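Local structure of regulatory protein of LacI family (Chloroflexus aggregans, 3BBL) at residues I128-W133 with M193-T198. The protein probably regulates transcription as a DNA-binding LacI-family protein, with a periplasmic-binding-protein-like domain that would sense a small effector molecule. Sequence-based numbering, arbitrary orientation.
Sequences IAILAW and MTLNDT
Leu-195 lies over one face of the Trp-133 indole, its CB 3.7 Å from the centroid of the five-membered ring in a CH-pi contact, while Asn-196 CB comes in at the rim, 4.0 Å from CZ2. With CG anti to its carbonyl carbon (chi1 -67°), Leu-195 brings CG to 3.4 Å from Leu-131 O and against Ala-132 CA. Its two methyls then diverge, CD1 meeting Ala-132 CB and CD2 reaching Ile-130 CD1. Next to the indole, the backbones pair as parallel strands. The backbone of Met-193 (selenomethionine) is bonded on both its N and O, N giving to Ala-129 O at 2.9 Å and O accepting from Leu-131 N at 2.8 Å. Leu-195 N reaches Leu-131 O at 3.1 Å through a more bent bond (135° at the hydrogen), where the strands part. Ile-130 CG1 lies 4.1 Å from Met-193 CG, beyond which the selenomethionine chain bends away; on the other face, Leu-131 CD1 packs 3.6 Å from Thr-194 CG2. Thr-194 OG1 donates to Asn-196 O from above the carbonyl plane, bridging the step to helix 197-209, where Asn-196 holds the N-cap position. Strands 128-132 and 191-194 belong to a Rossmann-like periplasmic-binding-protein subdomain: helix 138-153 packs on Ile-130, helices 170-181 and 197-209 on Leu-131, and strand 163-165 pairs with the far side of strand 128-132.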
loop_
_atom_site.group_PDB
_atom_site.type_symbol
_atom_site.label_atom_id
_atom_site.label_comp_id
_atom_site.label_asym_id
_atom_site.label_seq_id
_atom_site.Cartn_x
_atom_site.Cartn_y
_atom_site.Cartn_z
ATOM N N ILE A 128 -5.969 -29.334 -8.690
ATOM C CA ILE A 128 -5.617 -28.047 -8.113
ATOM C C ILE A 128 -4.117 -27.818 -8.179
ATOM O O ILE A 128 -3.331 -28.623 -7.697
ATOM C CB ILE A 128 -6.061 -27.972 -6.635
ATOM C CG1 ILE A 128 -7.522 -28.416 -6.517
ATOM C CG2 ILE A 128 -5.857 -26.555 -6.097
ATOM C CD1 ILE A 128 -8.001 -28.660 -5.098
ATOM N N ALA A 129 -3.729 -26.708 -8.785
ATOM C CA ALA A 129 -2.328 -26.382 -8.916
ATOM C C ALA A 129 -1.980 -25.223 -7.982
ATOM O O ALA A 129 -2.870 -24.555 -7.431
ATOM C CB ALA A 129 -2.029 -26.004 -10.365
ATOM N N ILE A 130 -0.683 -24.980 -7.819
ATOM C CA ILE A 130 -0.232 -23.890 -6.967
ATOM C C ILE A 130 0.989 -23.159 -7.532
ATOM O O ILE A 130 1.928 -23.773 -8.050
ATOM C CB ILE A 130 0.089 -24.411 -5.532
ATOM C CG1 ILE A 130 0.459 -23.242 -4.618
ATOM C CG2 ILE A 130 1.200 -25.474 -5.589
ATOM C CD1 ILE A 130 0.688 -23.654 -3.174
ATOM N N LEU A 131 0.944 -21.838 -7.446
ATOM C CA LEU A 131 2.037 -20.992 -7.890
ATOM C C LEU A 131 2.798 -20.682 -6.602
ATOM O O LEU A 131 2.391 -19.845 -5.802
ATOM C CB LEU A 131 1.482 -19.724 -8.540
ATOM C CG LEU A 131 0.490 -20.016 -9.675
ATOM C CD1 LEU A 131 0.145 -18.724 -10.405
ATOM C CD2 LEU A 131 1.086 -21.032 -10.636
ATOM N N ALA A 132 3.900 -21.391 -6.399
ATOM C CA ALA A 132 4.695 -21.247 -5.188
ATOM C C ALA A 132 6.010 -20.494 -5.374
ATOM O O ALA A 132 6.343 -20.044 -6.474
ATOM C CB ALA A 132 4.960 -22.626 -4.604
ATOM N N TRP A 133 6.761 -20.378 -4.283
ATOM C CA TRP A 133 8.034 -19.669 -4.284
ATOM C C TRP A 133 9.225 -20.621 -4.192
ATOM O O TRP A 133 9.055 -21.822 -3.991
ATOM C CB TRP A 133 8.071 -18.682 -3.109
ATOM C CG TRP A 133 7.035 -17.613 -3.170
ATOM C CD1 TRP A 133 6.353 -17.197 -4.272
ATOM C CD2 TRP A 133 6.593 -16.778 -2.088
ATOM N NE1 TRP A 133 5.514 -16.159 -3.950
ATOM C CE2 TRP A 133 5.641 -15.881 -2.616
ATOM C CE3 TRP A 133 6.914 -16.703 -0.726
ATOM C CZ2 TRP A 133 5.001 -14.914 -1.829
ATOM C CZ3 TRP A 133 6.276 -15.741 0.057
ATOM C CH2 TRP A 133 5.331 -14.861 -0.499
HETATM N N MSE A 193 -4.059 -22.068 -6.669
HETATM C CA MSE A 193 -3.765 -21.387 -5.411
HETATM C C MSE A 193 -2.451 -20.621 -5.654
HETATM O O MSE A 193 -1.512 -21.168 -6.228
HETATM C CB MSE A 193 -3.592 -22.444 -4.308
HETATM C CG MSE A 193 -3.056 -21.957 -2.983
HETATM SE SE MSE A 193 -4.474 -21.267 -1.829
HETATM C CE MSE A 193 -3.742 -19.482 -1.480
ATOM N N THR A 194 -2.378 -19.357 -5.249
ATOM C CA THR A 194 -1.139 -18.591 -5.438
ATOM C C THR A 194 -0.584 -18.117 -4.090
ATOM O O THR A 194 -1.338 -17.949 -3.127
ATOM C CB THR A 194 -1.359 -17.367 -6.366
ATOM O OG1 THR A 194 -2.206 -16.410 -5.724
ATOM C CG2 THR A 194 -1.997 -17.809 -7.662
ATOM N N LEU A 195 0.726 -17.897 -4.005
ATOM C CA LEU A 195 1.301 -17.467 -2.733
ATOM C C LEU A 195 1.192 -15.993 -2.385
ATOM O O LEU A 195 1.586 -15.592 -1.293
ATOM C CB LEU A 195 2.746 -17.942 -2.597
ATOM C CG LEU A 195 2.860 -19.471 -2.487
ATOM C CD1 LEU A 195 4.165 -19.839 -1.776
ATOM C CD2 LEU A 195 1.675 -20.041 -1.727
ATOM N N ASN A 196 0.681 -15.189 -3.313
ATOM C CA ASN A 196 0.417 -13.773 -3.065
ATOM C C ASN A 196 -0.574 -13.303 -4.121
ATOM O O ASN A 196 -0.754 -13.972 -5.134
ATOM C CB ASN A 196 1.706 -12.921 -3.007
ATOM C CG ASN A 196 2.298 -12.602 -4.359
ATOM O OD1 ASN A 196 3.368 -11.999 -4.432
ATOM N ND2 ASN A 196 1.629 -12.988 -5.426
ATOM N N ASP A 197 -1.251 -12.189 -3.871
ATOM C CA ASP A 197 -2.248 -11.703 -4.810
ATOM C C ASP A 197 -1.675 -11.220 -6.127
ATOM O O ASP A 197 -2.341 -11.297 -7.165
ATOM C CB ASP A 197 -3.091 -10.600 -4.175
ATOM C CG ASP A 197 -3.926 -11.099 -3.015
ATOM O OD1 ASP A 197 -4.176 -12.315 -2.921
ATOM O OD2 ASP A 197 -4.354 -10.270 -2.204
ATOM N N THR A 198 -0.445 -10.727 -6.105
ATOM C CA THR A 198 0.171 -10.268 -7.347
ATOM C C THR A 198 0.209 -11.425 -8.347
ATOM O O THR A 198 -0.101 -11.247 -9.523
ATOM C CB THR A 198 1.597 -9.765 -7.110
ATOM O OG1 THR A 198 1.593 -8.862 -6.002
ATOM C CG2 THR A 198 2.111 -9.038 -8.332
#